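Local coordinates for protein HhaI Restriction Endonuclease (Haemophilus parahaemolyticus, PDB 6UKI) that probably cuts double-stranded DNA as a type II restriction endonuclease, recognising the short palindrome GCGC and using divalent metal ions, at residues A[32-37]-A[44-49]. Sequence-based numbering, arbitrary orientation.
With CA (calcium ion), chain G; CA (calcium ion), chain H; nucleotides of chain B.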
loop_
_atom_site.group_PDB
_atom_site.type_symbol
_atom_site.label_atom_id
_atom_site.label_comp_id
_atom_site.label_asym_id
_atom_site.label_seq_id
_atom_site.Cartn_x
_atom_site.Cartn_y
_atom_site.Cartn_z
ATOM N N THR A 32 1.895 10.573 -0.680
ATOM C CA THR A 32 1.188 11.137 -1.819
ATOM C C THR A 32 0.705 10.017 -2.733
ATOM O O THR A 32 1.040 8.844 -2.549
ATOM C CB THR A 32 2.100 12.110 -2.586
ATOM O OG1 THR A 32 1.316 12.973 -3.415
ATOM C CG2 THR A 32 3.100 11.341 -3.439
ATOM N N SER A 33 -0.089 10.394 -3.734
ATOM C CA SER A 33 -0.540 9.465 -4.759
ATOM C C SER A 33 0.509 9.351 -5.872
ATOM O O SER A 33 1.524 10.051 -5.875
ATOM C CB SER A 33 -1.895 9.905 -5.300
ATOM O OG SER A 33 -2.514 8.848 -6.002
ATOM N N ASP A 34 0.239 8.485 -6.857
ATOM C CA ASP A 34 1.291 7.933 -7.716
ATOM C C ASP A 34 1.808 8.930 -8.751
ATOM O O ASP A 34 3.021 9.131 -8.873
ATOM C CB ASP A 34 0.782 6.675 -8.425
ATOM C CG ASP A 34 0.492 5.538 -7.467
ATOM O OD1 ASP A 34 0.941 5.613 -6.304
ATOM O OD2 ASP A 34 -0.183 4.569 -7.882
ATOM N N ILE A 35 0.915 9.544 -9.525
ATOM C CA ILE A 35 1.289 10.294 -10.721
ATOM C C ILE A 35 0.649 11.677 -10.670
ATOM O O ILE A 35 -0.571 11.796 -10.512
ATOM C CB ILE A 35 0.851 9.547 -11.994
ATOM C CG1 ILE A 35 1.526 8.176 -12.058
ATOM C CG2 ILE A 35 1.120 10.383 -13.235
ATOM C CD1 ILE A 35 0.684 7.124 -12.757
ATOM N N LEU A 36 1.464 12.720 -10.826
ATOM C CA LEU A 36 0.985 14.099 -10.782
ATOM C C LEU A 36 0.935 14.673 -12.195
ATOM O O LEU A 36 1.971 14.819 -12.851
ATOM C CB LEU A 36 1.877 14.953 -9.891
ATOM C CG LEU A 36 1.505 16.435 -9.830
ATOM C CD1 LEU A 36 0.114 16.626 -9.221
ATOM C CD2 LEU A 36 2.559 17.208 -9.044
ATOM N N PHE A 37 -0.268 14.993 -12.663
ATOM C CA PHE A 37 -0.428 15.680 -13.938
ATOM C C PHE A 37 -0.028 17.139 -13.760
ATOM O O PHE A 37 -0.707 17.897 -13.060
ATOM C CB PHE A 37 -1.867 15.563 -14.423
ATOM C CG PHE A 37 -2.228 16.554 -15.483
ATOM C CD1 PHE A 37 -1.589 16.538 -16.712
ATOM C CD2 PHE A 37 -3.220 17.499 -15.256
ATOM C CE1 PHE A 37 -1.928 17.445 -17.698
ATOM C CE2 PHE A 37 -3.565 18.418 -16.236
ATOM C CZ PHE A 37 -2.917 18.387 -17.461
ATOM N N TYR A 44 -3.992 14.349 -9.257
ATOM C CA TYR A 44 -3.280 13.085 -9.139
ATOM C C TYR A 44 -4.019 11.979 -9.873
ATOM O O TYR A 44 -5.254 11.968 -9.946
ATOM C CB TYR A 44 -3.085 12.683 -7.676
ATOM C CG TYR A 44 -1.881 13.328 -7.033
ATOM C CD1 TYR A 44 -0.606 12.835 -7.256
ATOM C CD2 TYR A 44 -2.021 14.439 -6.211
ATOM C CE1 TYR A 44 0.500 13.428 -6.678
ATOM C CE2 TYR A 44 -0.923 15.035 -5.623
ATOM C CZ TYR A 44 0.333 14.527 -5.864
ATOM O OH TYR A 44 1.428 15.112 -5.287
ATOM N N ILE A 45 -3.234 11.058 -10.423
ATOM C CA ILE A 45 -3.717 9.833 -11.048
ATOM C C ILE A 45 -3.170 8.665 -10.246
ATOM O O ILE A 45 -1.959 8.584 -10.012
ATOM C CB ILE A 45 -3.267 9.727 -12.514
ATOM C CG1 ILE A 45 -3.708 10.955 -13.309
ATOM C CG2 ILE A 45 -3.793 8.444 -13.146
ATOM C CD1 ILE A 45 -3.056 11.032 -14.677
ATOM N N GLU A 46 -4.050 7.758 -9.834
ATOM C CA GLU A 46 -3.657 6.615 -9.021
ATOM C C GLU A 46 -3.576 5.357 -9.884
ATOM O O GLU A 46 -4.563 4.975 -10.521
ATOM C CB GLU A 46 -4.645 6.415 -7.874
ATOM C CG GLU A 46 -4.314 5.241 -6.962
ATOM C CD GLU A 46 -3.012 5.418 -6.197
ATOM O OE1 GLU A 46 -2.560 4.433 -5.585
ATOM O OE2 GLU A 46 -2.442 6.530 -6.201
ATOM N N ALA A 47 -2.409 4.710 -9.884
ATOM C CA ALA A 47 -2.192 3.454 -10.593
ATOM C C ALA A 47 -2.436 2.276 -9.657
ATOM O O ALA A 47 -1.952 2.277 -8.524
ATOM C CB ALA A 47 -0.762 3.392 -11.138
ATOM N N LYS A 48 -3.170 1.267 -10.131
ATOM C CA LYS A 48 -3.417 0.063 -9.342
ATOM C C LYS A 48 -3.483 -1.137 -10.270
ATOM O O LYS A 48 -4.109 -1.064 -11.326
ATOM C CB LYS A 48 -4.728 0.163 -8.546
ATOM C CG LYS A 48 -4.711 1.240 -7.489
ATOM C CD LYS A 48 -5.622 0.932 -6.338
ATOM C CE LYS A 48 -5.044 1.527 -5.058
ATOM N NZ LYS A 48 -3.569 1.292 -5.007
ATOM N N MET A 49 -2.851 -2.239 -9.877
ATOM C CA MET A 49 -2.918 -3.465 -10.670
ATOM C C MET A 49 -4.320 -4.075 -10.592
ATOM O O MET A 49 -5.128 -3.700 -9.741
ATOM C CB MET A 49 -1.866 -4.468 -10.193
ATOM C CG MET A 49 -0.529 -4.353 -10.897
ATOM S SD MET A 49 0.852 -5.061 -9.977
ATOM C CE MET A 49 1.242 -6.503 -10.946
HETATM CA CA CA G . -1.147 2.955 -6.604
HETATM CA CA CA H . 1.899 4.955 -4.342
ATOM P P DC B 9 -0.036 2.335 -3.755
ATOM O OP1 DC B 9 0.294 2.903 -5.070
ATOM O OP2 DC B 9 -1.422 2.221 -3.295
ATOM O "O5'" DC B 9 0.601 0.870 -3.727
ATOM C "C5'" DC B 9 1.776 0.625 -4.441
ATOM C "C4'" DC B 9 2.301 -0.760 -4.162
ATOM O "O4'" DC B 9 2.718 -0.882 -2.783
ATOM C "C3'" DC B 9 1.313 -1.891 -4.324
ATOM O "O3'" DC B 9 1.082 -2.158 -5.692
ATOM C "C2'" DC B 9 2.095 -3.013 -3.640
ATOM C "C1'" DC B 9 2.673 -2.268 -2.424
ATOM N N1 DC B 9 1.829 -2.422 -1.197
ATOM C C2 DC B 9 2.038 -3.509 -0.355
ATOM O O2 DC B 9 2.936 -4.304 -0.624
ATOM N N3 DC B 9 1.254 -3.652 0.745
ATOM C C4 DC B 9 0.295 -2.755 1.006
ATOM N N4 DC B 9 -0.449 -2.932 2.104
ATOM C C5 DC B 9 0.058 -1.641 0.152
ATOM C C6 DC B 9 0.837 -1.515 -0.928
ATOM P P DT B 10 -0.420 -2.235 -6.264
ATOM O OP1 DT B 10 -0.310 -2.275 -7.735
ATOM O OP2 DT B 10 -1.229 -1.189 -5.598
ATOM O "O5'" DT B 10 -0.962 -3.657 -5.765
ATOM C "C5'" DT B 10 -0.585 -4.847 -6.435
ATOM C "C4'" DT B 10 0.522 -5.568 -5.688
ATOM O "O4'" DT B 10 0.080 -5.916 -4.343
ATOM C "C3'" DT B 10 0.990 -6.876 -6.334
ATOM O "O3'" DT B 10 2.403 -6.970 -6.227
ATOM C "C2'" DT B 10 0.280 -7.949 -5.502
ATOM C "C1'" DT B 10 0.266 -7.310 -4.119
ATOM N N1 DT B 10 -0.843 -7.807 -3.204
ATOM C C2 DT B 10 -0.537 -8.217 -1.915
ATOM O O2 DT B 10 0.592 -8.233 -1.466
ATOM N N3 DT B 10 -1.609 -8.615 -1.168
ATOM C C4 DT B 10 -2.932 -8.651 -1.563
ATOM O O4 DT B 10 -3.829 -9.032 -0.814
ATOM C C5 DT B 10 -3.190 -8.209 -2.917
ATOM C C7 DT B 10 -4.592 -8.201 -3.453
ATOM C C6 DT B 10 -2.146 -7.811 -3.662
HETATM O O HOH W 1 -0.248 5.873 -3.910
HETATM O O HOH W 2 0.579 2.386 -7.864
#
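Asp-34 and Ala-47 meet at the buried end of this contact: the backbone N of Ala-47 donates to Asp-34 OD2 at 3.0 Å, from the anti side and 27° out of the carboxylate plane. The same OD2 binds one calcium ion at 2.3 Å, joined there by Glu-46 OE1, the carbonyl O of Ala-47, OP1 of nucleotide DC9 of chain B and a water. Asp-34 OD1 turns to the second calcium, which DC9 OP1 also reaches, more distantly. Glu-46 extends CG anti to its backbone N (chi1 -180°) and then bends at chi2, which brings OE1 to the first metal. With Lys-48 NZ 2.9 Å from DC9 OP2, Asp-34, Glu-46 and Lys-48 match the D...ExK signature of PD-(D/E)XK nucleases, carried by the antiparallel hairpin of strands 35-37 and 43-47, with Asp-34 just ahead of the first strand. Behind the metals, Ile-45 N bonds Ile-35 O at 2.8 Å, nearly straight, and the two buried isoleucines pack together on the sheet face where Ile-35 also touches helix 3-18. The opposite sheet face, carrying Leu-36 and Tyr-44, is partly exposed. Leu-36 CD1 sits over the Tyr-44 ring centre, 4.0 Å from the centroid, while Tyr-44 OH receives a weak bond from Thr-32 OG1 and a stronger one from Lys-25.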